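Local coordinates for NleG5-1 effector (Enterobacteria phage YYZ-2008, PDB 5VGC), which probably acts as a type III secreted ubiquitin-protein ligase through a RING/U-box-like domain and binds calcium ions in the crystal, at residues S26-Q31 / A37-G42; L44-R49 / Q76-I81; C143-C148 / K170-H175. The protein carries 1 engineered substitution. One frame throughout, in Å; residues are numbered along the deposited sequence.

Overall arrangement
The three contacts sit in two separate parts of an elongated chain. Interactions 1 and 2 share the small antiparallel sheet 37-41, 44-50, 57-60 of the N-terminal part, and their centres are about 9 Å apart. Strand 37-41 of interaction 1 pairs with strand 44-50 of interaction 2, with Ile39 N 2.8 Å from Val46 O, while Leu41 packs on Ile81. Interaction 3 belongs to the RING-like C-terminal part, its centre about 52 and 49 Å from those of interactions 1 and 2. Interactions 1 and 2 lie away from the calcium sites; in interaction 3 the Thr146 side chain is about 12 Å from a bound calcium ion.

Interaction 1 of 3, residues S26-Q31 / A37-G42; sequences SEIRNQ and AQIRLG
Ile28 on helix 22-34 meets Ala37 and Ile39 on strand 37-41, which follows the helix. The branch methyl CG2 of Ile28 does most of the touching: it lies 3.7 Å from Ile39 CD1 and 4.1 Å from Ala37 CB. With CG1 of Ile28 beside the backbone nitrogen (chi1 -56°), CG2 is left on the far side from that nitrogen, where it reaches both strand residues. The other arm ends in Ile28 CD1, 4.0 Å from Ile39 CD1, so the tip of Ile39 is touched by both methyls of Ile28. The two isoleucine side chains cross at about a right angle. Ala37 CB also rests 3.7 Å from the helix carbonyl Ile28 O. Nearer the connection, Gln31 CB meets Ala37 CB at 3.4 Å; beyond CB the glutamine chain bends at chi2 and leaves its amide on the exposed side.

In the next shell, Thr32 OG1 is weakly bonded to Ile28 O, and Thr32 touches Ala37 in turn. Backbone bonds from Ala37 to Ile48 and from Ile39 to Val46 hold the strand in its sheet. On the helix side facing away from the strand, Arg29 NH2 bonds to Leu85 O, tying helix 22-34 to the end of helix 68-85.

The short axes come within 7.9 Å, with 137° between their N-to-C directions, so the strand runs back roughly antiparallel to the helix. Ala37 and Ile39 put their side chains on the sheet face that carries the helices, whereas Gln38 lies against Met45 and Ser47 across the other face. The side-chain contacts are aliphatic and no directional bond joins the segments: the joint relies on dispersion and burial, with the polar links supplied by neighbouring elements.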
loop_
_atom_site.group_PDB
_atom_site.type_symbol
_atom_site.label_atom_id
_atom_site.label_comp_id
_atom_site.label_asym_id
_atom_site.label_seq_id
_atom_site.Cartn_x
_atom_site.Cartn_y
_atom_site.Cartn_z
ATOM N N SER A 26 -31.534 -2.408 -9.921
ATOM C CA SER A 26 -31.467 -3.552 -8.994
ATOM C C SER A 26 -31.701 -4.885 -9.708
ATOM O O SER A 26 -30.971 -5.854 -9.474
ATOM C CB SER A 26 -32.471 -3.392 -7.844
ATOM O OG SER A 26 -32.068 -2.355 -6.962
ATOM N N GLU A 27 -32.706 -4.932 -10.579
ATOM C CA GLU A 27 -32.945 -6.138 -11.396
ATOM C C GLU A 27 -31.777 -6.443 -12.347
ATOM O O GLU A 27 -31.449 -7.623 -12.566
ATOM C CB GLU A 27 -34.298 -6.063 -12.136
ATOM C CG GLU A 27 -35.491 -6.354 -11.214
ATOM C CD GLU A 27 -36.822 -5.775 -11.693
ATOM O OE1 GLU A 27 -37.004 -5.578 -12.913
ATOM O OE2 GLU A 27 -37.697 -5.519 -10.836
ATOM N N ILE A 28 -31.137 -5.404 -12.891
ATOM C CA ILE A 28 -29.893 -5.610 -13.668
ATOM C C ILE A 28 -28.826 -6.235 -12.762
ATOM O O ILE A 28 -28.192 -7.230 -13.149
ATOM C CB ILE A 28 -29.309 -4.328 -14.309
ATOM C CG1 ILE A 28 -30.331 -3.613 -15.207
ATOM C CG2 ILE A 28 -28.079 -4.676 -15.145
ATOM C CD1 ILE A 28 -29.968 -2.179 -15.534
ATOM N N ARG A 29 -28.639 -5.659 -11.566
ATOM C CA ARG A 29 -27.665 -6.193 -10.595
ATOM C C ARG A 29 -27.962 -7.657 -10.210
ATOM O O ARG A 29 -27.036 -8.467 -10.064
ATOM C CB ARG A 29 -27.594 -5.364 -9.314
ATOM C CG ARG A 29 -27.287 -3.881 -9.444
ATOM C CD ARG A 29 -26.895 -3.330 -8.072
ATOM N NE ARG A 29 -27.263 -1.928 -7.818
ATOM C CZ ARG A 29 -26.702 -0.865 -8.389
ATOM N NH1 ARG A 29 -27.127 0.355 -8.067
ATOM N NH2 ARG A 29 -25.730 -1.004 -9.282
ATOM N N ASN A 30 -29.247 -7.989 -10.045
ATOM C CA ASN A 30 -29.664 -9.379 -9.791
ATOM C C ASN A 30 -29.289 -10.299 -10.966
ATOM O O ASN A 30 -28.612 -11.323 -10.769
ATOM C CB ASN A 30 -31.173 -9.467 -9.516
ATOM C CG ASN A 30 -31.586 -8.775 -8.213
ATOM O OD1 ASN A 30 -30.751 -8.318 -7.428
ATOM N ND2 ASN A 30 -32.895 -8.696 -7.985
ATOM N N GLN A 31 -29.715 -9.929 -12.179
ATOM C CA GLN A 31 -29.389 -10.717 -13.391
ATOM C C GLN A 31 -27.880 -10.961 -13.595
ATOM O O GLN A 31 -27.484 -12.033 -14.062
ATOM C CB GLN A 31 -30.028 -10.101 -14.649
ATOM C CG GLN A 31 -31.519 -10.414 -14.796
ATOM C CD GLN A 31 -31.795 -11.680 -15.612
ATOM O OE1 GLN A 31 -31.212 -11.875 -16.680
ATOM N NE2 GLN A 31 -32.690 -12.541 -15.116
ATOM N N ALA A 37 -26.112 -10.340 -17.089
ATOM C CA ALA A 37 -27.375 -9.685 -17.456
ATOM C C ALA A 37 -27.295 -9.216 -18.918
ATOM O O ALA A 37 -26.367 -8.482 -19.303
ATOM C CB ALA A 37 -27.678 -8.530 -16.521
ATOM N N GLN A 38 -28.259 -9.666 -19.725
ATOM C CA GLN A 38 -28.365 -9.267 -21.134
ATOM C C GLN A 38 -29.287 -8.056 -21.247
ATOM O O GLN A 38 -30.503 -8.175 -21.059
ATOM C CB GLN A 38 -28.863 -10.422 -22.021
ATOM C CG GLN A 38 -27.759 -11.339 -22.547
ATOM C CD GLN A 38 -26.939 -10.730 -23.683
ATOM O OE1 GLN A 38 -27.427 -9.909 -24.466
ATOM N NE2 GLN A 38 -25.683 -11.139 -23.775
ATOM N N ILE A 39 -28.694 -6.900 -21.548
ATOM C CA ILE A 39 -29.426 -5.651 -21.732
ATOM C C ILE A 39 -29.658 -5.396 -23.226
ATOM O O ILE A 39 -28.753 -5.601 -24.048
ATOM C CB ILE A 39 -28.696 -4.465 -21.039
ATOM C CG1 ILE A 39 -28.907 -4.553 -19.522
ATOM C CG2 ILE A 39 -29.192 -3.108 -21.559
ATOM C CD1 ILE A 39 -28.070 -3.593 -18.707
ATOM N N ARG A 40 -30.880 -4.959 -23.555
ATOM C CA ARG A 40 -31.250 -4.513 -24.904
ATOM C C ARG A 40 -31.218 -2.989 -24.977
ATOM O O ARG A 40 -31.808 -2.316 -24.132
ATOM C CB ARG A 40 -32.663 -4.993 -25.264
ATOM C CG ARG A 40 -32.997 -4.904 -26.748
ATOM C CD ARG A 40 -34.434 -5.321 -27.029
ATOM N NE ARG A 40 -34.709 -6.691 -26.593
ATOM C CZ ARG A 40 -34.316 -7.800 -27.224
ATOM N NH1 ARG A 40 -33.608 -7.744 -28.354
ATOM N NH2 ARG A 40 -34.634 -8.989 -26.718
ATOM N N LEU A 41 -30.540 -2.453 -25.989
ATOM C CA LEU A 41 -30.512 -1.003 -26.237
ATOM C C LEU A 41 -30.653 -0.768 -27.720
ATOM O O LEU A 41 -29.847 -1.269 -28.496
ATOM C CB LEU A 41 -29.198 -0.394 -25.739
ATOM C CG LEU A 41 -29.162 0.080 -24.292
ATOM C CD1 LEU A 41 -27.715 0.307 -23.904
ATOM C CD2 LEU A 41 -29.964 1.362 -24.132
ATOM N N GLY A 42 -31.668 0.001 -28.110
ATOM C CA GLY A 42 -32.133 0.020 -29.496
ATOM C C GLY A 42 -32.573 -1.399 -29.811
ATOM O O GLY A 42 -33.453 -1.939 -29.134
#

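Interaction 2 of 3, residues L44-R49 / Q76-I81; sequences LMVSIR and QYIEHI
Val46, in the middle strand of the small sheet, packs against Ile78 and Ile81 of helix 68-85. Its CA-CB bond aims at the helix, and CB forks into two methyls that serve different partners. CG1, beside the backbone nitrogen (chi1 -82°), meets the ethyl arm of Ile78, 3.6 Å from Ile78 CG1 and 3.8 Å from Ile78 CD1; the valine and isoleucine run past one another in opposite directions. CG2 turns along the helix to Ile81, lying 4.3 Å from Ile81 CD1. Two residues further along the strand, Ile48, folded at chi2 (-48°), brings its tip methyl CD1 to 4.2 Å from the branch methyl CG2 of Ile81.

Strand and helix run roughly the same way, their axes 10.2 Å apart and inclined by 37°; Val46 and Ile48 both reach Ile81, while Val46 also meets Ile78. Around this layer, Ile39 leans on both Val46 and Ile48, Leu61 touches Val46, and Phe57 touches Ile48. All four residues in contact are buried aliphatics, which makes this a helix-on-sheet hydrophobic core in which packing of aliphatic side chains, with no directional bond, joins the two segments.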
loop_
_atom_site.group_PDB
_atom_site.type_symbol
_atom_site.label_atom_id
_atom_site.label_comp_id
_atom_site.label_asym_id
_atom_site.label_seq_id
_atom_site.Cartn_x
_atom_site.Cartn_y
_atom_site.Cartn_z
ATOM N N LEU A 44 -29.785 -3.610 -30.032
ATOM C CA LEU A 44 -28.388 -4.029 -29.854
ATOM C C LEU A 44 -28.258 -4.751 -28.511
ATOM O O LEU A 44 -28.865 -4.333 -27.510
ATOM C CB LEU A 44 -27.413 -2.839 -29.872
ATOM C CG LEU A 44 -27.198 -2.016 -31.147
ATOM C CD1 LEU A 44 -28.323 -1.013 -31.340
ATOM C CD2 LEU A 44 -25.851 -1.301 -31.107
ATOM N N MET A 45 -27.456 -5.817 -28.503
ATOM C CA MET A 45 -27.197 -6.627 -27.308
ATOM C C MET A 45 -25.984 -6.076 -26.556
ATOM O O MET A 45 -24.960 -5.774 -27.178
ATOM C CB MET A 45 -26.875 -8.083 -27.705
ATOM C CG MET A 45 -27.922 -8.834 -28.524
ATOM S SD MET A 45 -27.265 -10.279 -29.410
ATOM C CE MET A 45 -26.627 -11.305 -28.080
ATOM N N VAL A 46 -26.102 -5.940 -25.234
ATOM C CA VAL A 46 -24.938 -5.696 -24.354
ATOM C C VAL A 46 -25.011 -6.619 -23.140
ATOM O O VAL A 46 -26.087 -6.815 -22.561
ATOM C CB VAL A 46 -24.796 -4.219 -23.880
ATOM C CG1 VAL A 46 -24.107 -3.372 -24.937
ATOM C CG2 VAL A 46 -26.132 -3.611 -23.513
ATOM N N SER A 47 -23.861 -7.183 -22.765
ATOM C CA SER A 47 -23.790 -8.153 -21.673
ATOM C C SER A 47 -23.069 -7.533 -20.485
ATOM O O SER A 47 -21.903 -7.139 -20.600
ATOM C CB SER A 47 -23.057 -9.418 -22.132
ATOM O OG SER A 47 -23.101 -10.416 -21.118
ATOM N N ILE A 48 -23.763 -7.445 -19.356
ATOM C CA ILE A 48 -23.170 -6.955 -18.121
ATOM C C ILE A 48 -22.792 -8.160 -17.262
ATOM O O ILE A 48 -23.658 -8.993 -16.931
ATOM C CB ILE A 48 -24.140 -6.048 -17.337
ATOM C CG1 ILE A 48 -24.746 -4.964 -18.241
ATOM C CG2 ILE A 48 -23.448 -5.399 -16.155
ATOM C CD1 ILE A 48 -23.769 -4.192 -19.104
ATOM N N ARG A 49 -21.507 -8.240 -16.910
ATOM C CA ARG A 49 -20.991 -9.226 -15.952
ATOM C C ARG A 49 -20.473 -8.510 -14.700
ATOM O O ARG A 49 -20.012 -7.351 -14.787
ATOM C CB ARG A 49 -19.859 -10.045 -16.571
ATOM C CG ARG A 49 -20.311 -10.949 -17.707
ATOM C CD ARG A 49 -19.168 -11.385 -18.613
ATOM N NE ARG A 49 -19.639 -11.684 -19.967
ATOM C CZ ARG A 49 -18.856 -11.849 -21.036
ATOM N NH1 ARG A 49 -17.531 -11.751 -20.942
ATOM N NH2 ARG A 49 -19.407 -12.112 -22.220
ATOM N N GLN A 76 -20.087 3.823 -25.937
ATOM C CA GLN A 76 -20.536 4.964 -25.123
ATOM C C GLN A 76 -21.685 4.541 -24.195
ATOM O O GLN A 76 -21.664 4.829 -22.979
ATOM C CB GLN A 76 -20.947 6.166 -25.985
ATOM C CG GLN A 76 -19.788 6.823 -26.734
ATOM C CD GLN A 76 -20.198 7.998 -27.610
ATOM O OE1 GLN A 76 -21.291 8.023 -28.185
ATOM N NE2 GLN A 76 -19.305 8.972 -27.730
ATOM N N TYR A 77 -22.672 3.843 -24.761
ATOM C CA TYR A 77 -23.787 3.367 -23.933
ATOM C C TYR A 77 -23.349 2.398 -22.846
ATOM O O TYR A 77 -23.897 2.436 -21.736
ATOM C CB TYR A 77 -24.936 2.802 -24.784
ATOM C CG TYR A 77 -25.823 3.874 -25.421
ATOM C CD1 TYR A 77 -26.354 4.934 -24.659
ATOM C CD2 TYR A 77 -26.128 3.831 -26.781
ATOM C CE1 TYR A 77 -27.147 5.904 -25.238
ATOM C CE2 TYR A 77 -26.938 4.799 -27.367
ATOM C CZ TYR A 77 -27.444 5.833 -26.589
ATOM O OH TYR A 77 -28.252 6.801 -27.149
ATOM N N ILE A 78 -22.362 1.545 -23.141
ATOM C CA ILE A 78 -21.759 0.686 -22.099
ATOM C C ILE A 78 -21.097 1.544 -21.029
ATOM O O ILE A 78 -21.290 1.295 -19.835
ATOM C CB ILE A 78 -20.736 -0.346 -22.640
ATOM C CG1 ILE A 78 -21.449 -1.390 -23.500
ATOM C CG2 ILE A 78 -20.014 -1.055 -21.472
ATOM C CD1 ILE A 78 -20.553 -2.430 -24.133
ATOM N N GLU A 79 -20.316 2.543 -21.450
ATOM C CA GLU A 79 -19.725 3.469 -20.476
ATOM C C GLU A 79 -20.789 4.075 -19.571
ATOM O O GLU A 79 -20.647 4.059 -18.337
ATOM C CB GLU A 79 -18.907 4.562 -21.158
ATOM C CG GLU A 79 -17.424 4.233 -21.188
ATOM C CD GLU A 79 -16.602 5.348 -21.762
ATOM O OE1 GLU A 79 -15.564 5.057 -22.406
ATOM O OE2 GLU A 79 -17.005 6.513 -21.572
ATOM N N HIS A 80 -21.856 4.595 -20.190
ATOM C CA HIS A 80 -22.982 5.137 -19.413
ATOM C C HIS A 80 -23.606 4.110 -18.464
ATOM O O HIS A 80 -23.793 4.381 -17.278
ATOM C CB HIS A 80 -24.086 5.697 -20.301
ATOM C CG HIS A 80 -25.118 6.471 -19.528
ATOM N ND1 HIS A 80 -26.278 5.904 -19.055
ATOM C CD2 HIS A 80 -25.145 7.767 -19.129
ATOM C CE1 HIS A 80 -26.982 6.819 -18.412
ATOM N NE2 HIS A 80 -26.318 7.958 -18.446
ATOM N N ILE A 81 -23.924 2.937 -18.977
ATOM C CA ILE A 81 -24.542 1.923 -18.125
ATOM C C ILE A 81 -23.628 1.606 -16.945
ATOM O O ILE A 81 -24.080 1.545 -15.792
ATOM C CB ILE A 81 -24.887 0.634 -18.906
ATOM C CG1 ILE A 81 -26.023 0.904 -19.888
ATOM C CG2 ILE A 81 -25.304 -0.483 -17.951
ATOM C CD1 ILE A 81 -26.070 -0.093 -21.023
#

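Interaction 3 of 3, residues C143-C148 / K170-H175; sequences CPVTLC and KMALIH
Ala172 of helix 170-178 packs against loop 143-148, a first loop set against the central helix in the manner of RING and U-box domains. In such relatives two loops and the central helix together form the groove for the ubiquitin-conjugating enzyme; the contact is consistent with one loop-helix wall of such a surface.

The close part centres on one methyl. Ala172 CB lies 4.0 Å from Val145 CG1, and the CA-CB bonds of both residues point across the contact. With chi1 of Val145 at 180°, its CB-CG1 bond lies alongside the alanine methyl, both atoms equally distant. Cys143 SG approaches the same methyl to 4.4 Å, and Thr146 CG2 stands at the margin of the same face, 4.5 Å from Ala172 CB. Cys143 and Thr146 also rest against Asp169, at the end of the strand leading into the helix.

Outward the contact thins. Val145 is largely exposed despite touching Ala172, and Leu147 and Cys148 on the loop and Met171 and His175 on the helix are exposed as well, the last two modelled in two conformations each. The other side of the helix is anchored inward: Leu173 packs on Val154, Met156 and Ile122, and Lys170 NZ forms a salt bridge with Glu123.

The loop keeps its shape through its own bonds. Cys143 N donates to Cys148 O at 2.8 Å, and Leu147 N to Cys143 O at 2.8 Å. Two further backbone N-H groups fold the turn round the cysteine sulfur: Val145 N offers Cys143 SG a weak, bent bond, while Thr146 N points almost straight at Cys143 SG, 3.3 Å away with an N-H...S angle of 169°.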
loop_
_atom_site.group_PDB
_atom_site.type_symbol
_atom_site.label_atom_id
_atom_site.label_comp_id
_atom_site.label_asym_id
_atom_site.label_seq_id
_atom_site.Cartn_x
_atom_site.Cartn_y
_atom_site.Cartn_z
ATOM N N CYS A 143 22.946 -24.497 -5.485
ATOM C CA CYS A 143 22.045 -23.348 -5.362
ATOM C C CYS A 143 20.657 -23.737 -4.877
ATOM O O CYS A 143 20.082 -24.702 -5.385
ATOM C CB CYS A 143 21.962 -22.610 -6.702
ATOM S SG CYS A 143 20.662 -21.366 -6.852
ATOM N N PRO A 144 20.101 -22.992 -3.891
ATOM C CA PRO A 144 18.743 -23.338 -3.396
ATOM C C PRO A 144 17.630 -23.152 -4.423
ATOM O O PRO A 144 16.580 -23.783 -4.285
ATOM C CB PRO A 144 18.535 -22.413 -2.206
ATOM C CG PRO A 144 19.880 -21.871 -1.864
ATOM C CD PRO A 144 20.663 -21.847 -3.150
ATOM N N VAL A 145 17.862 -22.312 -5.446
ATOM C CA VAL A 145 16.904 -22.108 -6.515
ATOM C C VAL A 145 17.096 -23.154 -7.619
ATOM O O VAL A 145 16.167 -23.899 -7.906
ATOM C CB VAL A 145 16.992 -20.667 -7.072
ATOM C CG1 VAL A 145 15.990 -20.448 -8.198
ATOM C CG2 VAL A 145 16.753 -19.653 -5.964
ATOM N N THR A 146 18.269 -23.220 -8.243
ATOM C CA THR A 146 18.468 -24.165 -9.379
ATOM C C THR A 146 18.606 -25.623 -8.946
ATOM O O THR A 146 18.392 -26.515 -9.766
ATOM C CB THR A 146 19.721 -23.862 -10.210
ATOM O OG1 THR A 146 20.826 -23.835 -9.315
ATOM C CG2 THR A 146 19.588 -22.536 -10.930
ATOM N N LEU A 147 18.974 -25.859 -7.682
ATOM C CA LEU A 147 19.302 -27.209 -7.178
ATOM C C LEU A 147 20.512 -27.828 -7.925
ATOM O O LEU A 147 20.595 -29.036 -8.074
ATOM C CB LEU A 147 18.079 -28.138 -7.213
ATOM C CG LEU A 147 16.774 -27.618 -6.571
ATOM C CD1 LEU A 147 15.627 -28.593 -6.831
ATOM C CD2 LEU A 147 16.901 -27.363 -5.074
ATOM N N CYS A 148 21.436 -26.973 -8.378
ATOM C CA CYS A 148 22.639 -27.381 -9.104
ATOM C C CYS A 148 23.816 -26.597 -8.591
ATOM O O CYS A 148 23.650 -25.574 -7.975
ATOM C CB CYS A 148 22.496 -27.080 -10.595
ATOM S SG CYS A 148 21.291 -28.086 -11.429
ATOM N N LYS A 170 24.122 -17.037 -10.059
ATOM C CA LYS A 170 24.051 -15.642 -10.478
ATOM C C LYS A 170 22.771 -15.333 -11.268
ATOM O O LYS A 170 22.024 -14.376 -10.945
ATOM C CB LYS A 170 25.279 -15.321 -11.319
ATOM C CG LYS A 170 25.434 -13.862 -11.724
ATOM C CD LYS A 170 26.576 -13.735 -12.702
ATOM C CE LYS A 170 26.612 -12.327 -13.249
ATOM N NZ LYS A 170 27.560 -12.193 -14.381
ATOM N N MET A 171 22.520 -16.147 -12.294
ATOM C CA MET A 171 21.341 -16.003 -13.149
ATOM C C MET A 171 20.052 -16.074 -12.323
ATOM O O MET A 171 19.095 -15.314 -12.583
ATOM C CB MET A 171 21.329 -17.074 -14.260
ATOM C CG MET A 171 22.479 -16.988 -15.274
ATOM S SD MET A 171 22.592 -18.268 -16.576
ATOM C CE MET A 171 23.254 -19.649 -15.647
ATOM N N ALA A 172 20.036 -16.974 -11.328
ATOM C CA ALA A 172 18.888 -17.126 -10.437
ATOM C C ALA A 172 18.711 -15.873 -9.598
ATOM O O ALA A 172 17.597 -15.368 -9.463
ATOM C CB ALA A 172 19.053 -18.335 -9.542
ATOM N N LEU A 173 19.814 -15.368 -9.041
ATOM C CA LEU A 173 19.726 -14.125 -8.255
ATOM C C LEU A 173 19.212 -12.931 -9.102
ATOM O O LEU A 173 18.323 -12.148 -8.667
ATOM C CB LEU A 173 21.080 -13.793 -7.614
ATOM C CG LEU A 173 21.021 -13.188 -6.217
ATOM C CD1 LEU A 173 20.275 -14.118 -5.269
ATOM C CD2 LEU A 173 22.444 -12.926 -5.746
ATOM N N ILE A 174 19.770 -12.818 -10.314
ATOM C CA ILE A 174 19.283 -11.831 -11.276
ATOM C C ILE A 174 17.763 -11.979 -11.540
ATOM O O ILE A 174 17.013 -10.961 -11.562
ATOM C CB ILE A 174 20.093 -11.858 -12.574
ATOM C CG1 ILE A 174 21.489 -11.266 -12.283
ATOM C CG2 ILE A 174 19.375 -11.042 -13.682
ATOM C CD1 ILE A 174 22.506 -11.450 -13.390
ATOM N N HIS A 175 17.314 -13.220 -11.720
ATOM C CA HIS A 175 15.894 -13.516 -11.880
ATOM C C HIS A 175 15.069 -13.129 -10.649
ATOM O O HIS A 175 13.989 -12.546 -10.794
ATOM C CB HIS A 175 15.691 -14.989 -12.204
ATOM C CG HIS A 175 14.261 -15.384 -12.377
ATOM N ND1 HIS A 175 13.559 -16.071 -11.410
ATOM C CD2 HIS A 175 13.408 -15.210 -13.413
ATOM C CE1 HIS A 175 12.330 -16.296 -11.840
ATOM N NE2 HIS A 175 12.214 -15.788 -13.054
#